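Local coordinates for protein pectate lyase (Bacillus, PDB 3VMW) that probably cleaves pectate, the polygalacturonate backbone of pectin, by a lyase reaction, as a secreted member of polysaccharide lyase family 1, at residues I66-H71 with S100-I105; G96-N101 with A122-D127. All blocks are in the same frame, centred on the assembly; numbering follows the deposited sequence.

In the fold
Both contacts join neighbouring rungs of the parallel beta-helix and share strand 97-103, which pairs with strand 66-68 in contact 1 and with strand 123-126 in contact 2. Each is largely buried, contact 2 nearer the middle of the chain, its centre about 7 Å from that of contact 1. Contact 2 is regular sheet, held by five backbone bonds over 479 Å² of buried surface. Contact 1 buries 204 Å² and has one backbone bond across its segments, at the end of the pairing, then a water bridge; K69 beside it reaches a sulfate. The two also meet directly, V68 CB packing on L99 CD2 in the solenoid interior.

Contact 1 of 2, residues I66-H71 with S100-I105; sequences IDVKNH and SNAHNI. With SO4 (sulfate ion), chain F.
The backbone N of S100 donates to V68 O at 2.9 Å, an almost linear bond (177° at the hydrogen) that closes the parallel pairing between two neighbouring rungs of the pectate lyase beta-helix. Just beyond it the strands part, and water takes over: one molecule receives the N-H of N70 and donates to S100 O, 2.8 Å away, bridging the two backbones. The S100 hydroxyl lies beside its own backbone N, with chi1 at -47°, and this brings OG next to the lysine chain of K69. There S100 OG donates to a second water at 2.7 Å; the same water lies unusually close to D67 OD1, so that link is doubtful. K69 runs alongside S100, its CE 3.3 Å from OG and 3.6 Å from CB. A bend at chi3 (-70°) accompanies this passage over the serine, and NZ goes on to O2 of a sulfate ion at 2.9 Å. The sulfate, probably from the crystallisation liquor, is also bonded by the backbone N of K74. With an alanine at K69, the sulfate would probably be left with K74 N but no ammonium, and CB and OG of S100 would lose the chain running alongside them.

Further along, the contact turns apolar. A102 directs its methyl at V68, where CB meets CG1 at 4.1 Å, and I105, past the corner at N104, brings CD1 within 4.5 Å of the same CG1. I78 and L99 also touch V68, so this methyl cluster belongs to the packed interior of the helix. The chemistry thus divides sharply: V68 offers its side chain to the hydrocarbon interior, whereas K69 carries its charge to an anion, close to the like-charged R98, whose own charge is met by D67; the sulfate probably eases that closeness.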
loop_
_atom_site.group_PDB
_atom_site.type_symbol
_atom_site.label_atom_id
_atom_site.label_comp_id
_atom_site.label_asym_id
_atom_site.label_seq_id
_atom_site.Cartn_x
_atom_site.Cartn_y
_atom_site.Cartn_z
ATOM N N ILE A 66 12.644 3.515 9.285
ATOM C CA ILE A 66 13.220 2.189 9.318
ATOM C C ILE A 66 13.694 1.844 7.906
ATOM O O ILE A 66 12.890 1.734 6.963
ATOM C CB ILE A 66 12.224 1.161 9.849
ATOM C CG1 ILE A 66 11.755 1.572 11.262
ATOM C CG2 ILE A 66 12.869 -0.233 9.829
ATOM C CD1 ILE A 66 12.860 1.488 12.385
ATOM N N ASP A 67 15.017 1.731 7.760
ATOM C CA ASP A 67 15.680 1.774 6.440
ATOM C C ASP A 67 15.921 0.345 5.958
ATOM O O ASP A 67 16.959 -0.258 6.258
ATOM C CB ASP A 67 17.012 2.550 6.613
ATOM C CG ASP A 67 17.532 3.238 5.322
ATOM O OD1 ASP A 67 16.870 3.189 4.286
ATOM O OD2 ASP A 67 18.656 3.817 5.382
ATOM N N VAL A 68 14.981 -0.204 5.201
ATOM C CA VAL A 68 15.172 -1.530 4.595
ATOM C C VAL A 68 15.900 -1.350 3.270
ATOM O O VAL A 68 15.283 -1.247 2.189
ATOM C CB VAL A 68 13.827 -2.307 4.396
ATOM C CG1 VAL A 68 14.074 -3.687 3.792
ATOM C CG2 VAL A 68 13.087 -2.441 5.748
ATOM N N LYS A 69 17.226 -1.287 3.375
ATOM C CA LYS A 69 18.075 -0.904 2.263
ATOM C C LYS A 69 19.388 -1.565 2.526
ATOM O O LYS A 69 19.802 -1.685 3.674
ATOM C CB LYS A 69 18.307 0.621 2.263
ATOM C CG LYS A 69 19.216 1.132 1.133
ATOM C CD LYS A 69 19.554 2.636 1.296
ATOM C CE LYS A 69 18.326 3.550 1.040
ATOM N NZ LYS A 69 18.810 4.988 0.947
ATOM N N ASN A 70 20.048 -1.999 1.469
ATOM C CA ASN A 70 21.400 -2.558 1.612
ATOM C C ASN A 70 22.309 -1.512 2.245
ATOM O O ASN A 70 22.263 -0.328 1.873
ATOM C CB ASN A 70 21.920 -2.963 0.229
ATOM C CG ASN A 70 23.261 -3.698 0.297
ATOM O OD1 ASN A 70 24.270 -3.115 0.674
ATOM N ND2 ASN A 70 23.269 -4.968 -0.095
ATOM N N HIS A 71 23.168 -1.947 3.154
ATOM C CA HIS A 71 24.018 -1.023 3.906
ATOM C C HIS A 71 24.964 -0.213 3.009
ATOM O O HIS A 71 25.339 0.921 3.356
ATOM C CB HIS A 71 24.824 -1.764 4.990
ATOM C CG HIS A 71 26.043 -2.476 4.471
ATOM N ND1 HIS A 71 25.977 -3.693 3.816
ATOM C CD2 HIS A 71 27.357 -2.131 4.494
ATOM C CE1 HIS A 71 27.197 -4.075 3.481
ATOM N NE2 HIS A 71 28.053 -3.142 3.873
ATOM N N SER A 100 13.969 0.131 -0.060
ATOM C CA SER A 100 14.746 0.627 -1.214
ATOM C C SER A 100 15.482 -0.530 -1.862
ATOM O O SER A 100 16.363 -1.154 -1.240
ATOM C CB SER A 100 15.817 1.675 -0.824
ATOM O OG SER A 100 15.293 2.660 0.037
ATOM N N ASN A 101 15.142 -0.790 -3.114
ATOM C CA ASN A 101 15.714 -1.898 -3.865
ATOM C C ASN A 101 15.648 -3.164 -3.028
ATOM O O ASN A 101 16.625 -3.924 -2.932
ATOM C CB ASN A 101 17.152 -1.583 -4.320
ATOM C CG ASN A 101 17.583 -2.454 -5.478
ATOM O OD1 ASN A 101 16.798 -3.244 -5.964
ATOM N ND2 ASN A 101 18.840 -2.326 -5.913
ATOM N N ALA A 102 14.470 -3.373 -2.425
ATOM C CA ALA A 102 14.238 -4.496 -1.507
ATOM C C ALA A 102 13.391 -5.534 -2.246
ATOM O O ALA A 102 12.373 -5.198 -2.870
ATOM C CB ALA A 102 13.522 -4.016 -0.259
ATOM N N HIS A 103 13.831 -6.780 -2.191
ATOM C CA HIS A 103 13.223 -7.854 -2.966
ATOM C C HIS A 103 12.805 -8.997 -2.045
ATOM O O HIS A 103 13.556 -9.412 -1.152
ATOM C CB HIS A 103 14.208 -8.354 -4.032
ATOM C CG HIS A 103 14.481 -7.346 -5.104
ATOM N ND1 HIS A 103 15.158 -6.164 -4.863
ATOM C CD2 HIS A 103 14.138 -7.321 -6.412
ATOM C CE1 HIS A 103 15.235 -5.465 -5.985
ATOM N NE2 HIS A 103 14.640 -6.153 -6.942
ATOM N N ASN A 104 11.585 -9.485 -2.257
ATOM C CA ASN A 104 11.056 -10.583 -1.457
ATOM C C ASN A 104 10.918 -10.178 -0.002
ATOM O O ASN A 104 11.625 -10.697 0.867
ATOM C CB ASN A 104 11.935 -11.839 -1.575
ATOM C CG ASN A 104 11.241 -13.067 -1.012
ATOM O OD1 ASN A 104 10.010 -13.093 -0.920
ATOM N ND2 ASN A 104 12.020 -14.087 -0.613
ATOM N N ILE A 105 9.958 -9.290 0.249
ATOM C CA ILE A 105 9.775 -8.655 1.532
ATOM C C ILE A 105 8.321 -8.809 1.935
ATOM O O ILE A 105 7.427 -8.574 1.111
ATOM C CB ILE A 105 10.041 -7.104 1.462
ATOM C CG1 ILE A 105 11.337 -6.783 0.685
ATOM C CG2 ILE A 105 9.998 -6.519 2.896
ATOM C CD1 ILE A 105 12.690 -7.218 1.415
HETATM S S SO4 F . 21.929 5.722 -1.132
HETATM O O1 SO4 F . 21.476 6.756 -2.064
HETATM O O2 SO4 F . 20.941 4.674 -1.010
HETATM O O3 SO4 F . 23.138 5.211 -1.770
HETATM O O4 SO4 F . 22.210 6.297 0.177
HETATM O O HOH W 1 15.193 2.495 2.715
HETATM O O HOH W 2 19.061 -1.687 -1.075
#

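Contact 2 of 2, residues G96-N101 with A122-D127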
loop_
_atom_site.group_PDB
_atom_site.type_symbol
_atom_site.label_atom_id
_atom_site.label_comp_id
_atom_site.label_asym_id
_atom_site.label_seq_id
_atom_site.Cartn_x
_atom_site.Cartn_y
_atom_site.Cartn_z
ATOM N N GLY A 96 7.938 5.439 9.995
ATOM C CA GLY A 96 7.530 4.525 8.938
ATOM C C GLY A 96 8.678 3.678 8.431
ATOM O O GLY A 96 9.822 3.796 8.878
ATOM N N ILE A 97 8.359 2.808 7.481
ATOM C CA ILE A 97 9.332 1.879 6.920
ATOM C C ILE A 97 9.598 2.273 5.479
ATOM O O ILE A 97 8.645 2.605 4.739
ATOM C CB ILE A 97 8.759 0.456 6.947
ATOM C CG1 ILE A 97 8.483 0.058 8.396
ATOM C CG2 ILE A 97 9.681 -0.517 6.214
ATOM C CD1 ILE A 97 7.889 -1.366 8.534
ATOM N N ARG A 98 10.870 2.267 5.074
ATOM C CA ARG A 98 11.192 2.485 3.649
ATOM C C ARG A 98 11.852 1.245 3.037
ATOM O O ARG A 98 12.860 0.748 3.564
ATOM C CB ARG A 98 12.109 3.700 3.441
ATOM C CG ARG A 98 12.320 4.015 1.924
ATOM C CD ARG A 98 13.100 5.314 1.715
ATOM N NE ARG A 98 14.408 5.214 2.366
ATOM C CZ ARG A 98 15.217 6.243 2.577
ATOM N NH1 ARG A 98 16.386 6.044 3.183
ATOM N NH2 ARG A 98 14.861 7.460 2.195
ATOM N N LEU A 99 11.277 0.735 1.942
ATOM C CA LEU A 99 11.916 -0.342 1.174
ATOM C C LEU A 99 12.640 0.277 -0.018
ATOM O O LEU A 99 11.976 0.879 -0.890
ATOM C CB LEU A 99 10.901 -1.358 0.643
ATOM C CG LEU A 99 9.863 -1.982 1.594
ATOM C CD1 LEU A 99 9.239 -3.262 1.005
ATOM C CD2 LEU A 99 10.423 -2.252 2.900
ATOM N N SER A 100 13.969 0.131 -0.060
ATOM C CA SER A 100 14.746 0.627 -1.214
ATOM C C SER A 100 15.482 -0.530 -1.862
ATOM O O SER A 100 16.363 -1.154 -1.240
ATOM C CB SER A 100 15.817 1.675 -0.824
ATOM O OG SER A 100 15.293 2.660 0.037
ATOM N N ASN A 101 15.142 -0.790 -3.114
ATOM C CA ASN A 101 15.714 -1.898 -3.865
ATOM C C ASN A 101 15.648 -3.164 -3.028
ATOM O O ASN A 101 16.625 -3.924 -2.932
ATOM C CB ASN A 101 17.152 -1.583 -4.320
ATOM C CG ASN A 101 17.583 -2.454 -5.478
ATOM O OD1 ASN A 101 16.798 -3.244 -5.964
ATOM N ND2 ASN A 101 18.840 -2.326 -5.913
ATOM N N ALA A 122 3.839 5.806 5.923
ATOM C CA ALA A 122 3.890 4.596 6.753
ATOM C C ALA A 122 4.735 3.508 6.096
ATOM O O ALA A 122 5.588 2.931 6.740
ATOM C CB ALA A 122 2.471 4.069 7.089
ATOM N N ILE A 123 4.493 3.227 4.817
ATOM C CA ILE A 123 5.386 2.338 4.073
ATOM C C ILE A 123 5.651 2.893 2.685
ATOM O O ILE A 123 4.726 3.131 1.907
ATOM C CB ILE A 123 4.820 0.910 3.892
ATOM C CG1 ILE A 123 4.522 0.230 5.261
ATOM C CG2 ILE A 123 5.818 0.051 3.072
ATOM C CD1 ILE A 123 3.841 -1.167 5.051
ATOM N N GLU A 124 6.919 3.127 2.386
ATOM C CA GLU A 124 7.337 3.694 1.087
ATOM C C GLU A 124 8.043 2.569 0.371
ATOM O O GLU A 124 9.014 2.014 0.908
ATOM C CB GLU A 124 8.368 4.819 1.332
ATOM C CG GLU A 124 8.857 5.514 0.067
ATOM C CD GLU A 124 7.824 6.522 -0.447
ATOM O OE1 GLU A 124 7.254 7.283 0.364
ATOM O OE2 GLU A 124 7.556 6.531 -1.654
ATOM N N VAL A 125 7.608 2.247 -0.849
ATOM C CA VAL A 125 8.201 1.131 -1.603
ATOM C C VAL A 125 8.849 1.743 -2.850
ATOM O O VAL A 125 8.151 2.238 -3.721
ATOM C CB VAL A 125 7.128 0.121 -2.038
ATOM C CG1 VAL A 125 7.794 -1.088 -2.681
ATOM C CG2 VAL A 125 6.259 -0.368 -0.802
ATOM N N THR A 126 10.181 1.747 -2.919
ATOM C CA THR A 126 10.865 2.591 -3.900
ATOM C C THR A 126 12.166 1.950 -4.438
ATOM O O THR A 126 12.487 0.808 -4.096
ATOM C CB THR A 126 11.101 4.049 -3.357
ATOM O OG1 THR A 126 11.541 4.884 -4.429
ATOM C CG2 THR A 126 12.170 4.103 -2.209
ATOM N N ASP A 127 12.857 2.670 -5.320
ATOM C CA ASP A 127 14.129 2.237 -5.882
ATOM C C ASP A 127 14.116 0.798 -6.404
ATOM O O ASP A 127 15.010 0.017 -6.087
ATOM C CB ASP A 127 15.257 2.427 -4.838
ATOM C CG ASP A 127 15.386 3.881 -4.384
ATOM O OD1 ASP A 127 15.158 4.785 -5.224
ATOM O OD2 ASP A 127 15.693 4.115 -3.199
#
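E124 O accepts the backbone N-H of L99 at 2.8 Å, the carbonyl pointing almost straight at the nitrogen (C=O...N angle 176°), and it also receives a CA-H...O contact from R98. This is parallel pairing between successive rungs of the right-handed beta-helix of the pectate lyase family, the short axes of strands 97-100 and 123-126 lying 4.8 Å apart and only 8° from parallel. The alternation continues in both directions. I97 N donates to A122 O and I97 O takes the N-H of E124, while L99 O takes that of T126; a longer bond, 3.3 Å from N101 N to T126 O, ends the series.

I97 and L99 share the inward face with I123 and V125, in register, and this face is packed by I107, I112 and I134 of other strands. The other face carries R98, S100, E124 and T126. Here the aliphatic part of R98 does the touching: CG, anti to the backbone N (chi1 -174°), lies 4.1 Å from E124 CB and equally far from T126 CG2. The guanidinium and carboxylate planes are turned 70° apart, and the charged ends find other partners, R98 pairing with E119 and D67 while E124 has a long, weak ion pair with K159. Past the strands, N101 sends its ND2 to K74 O. Beside it D127 leans back over the neighbouring strand, its carboxylate OD2 resting 3.4 Å from the CB of S100.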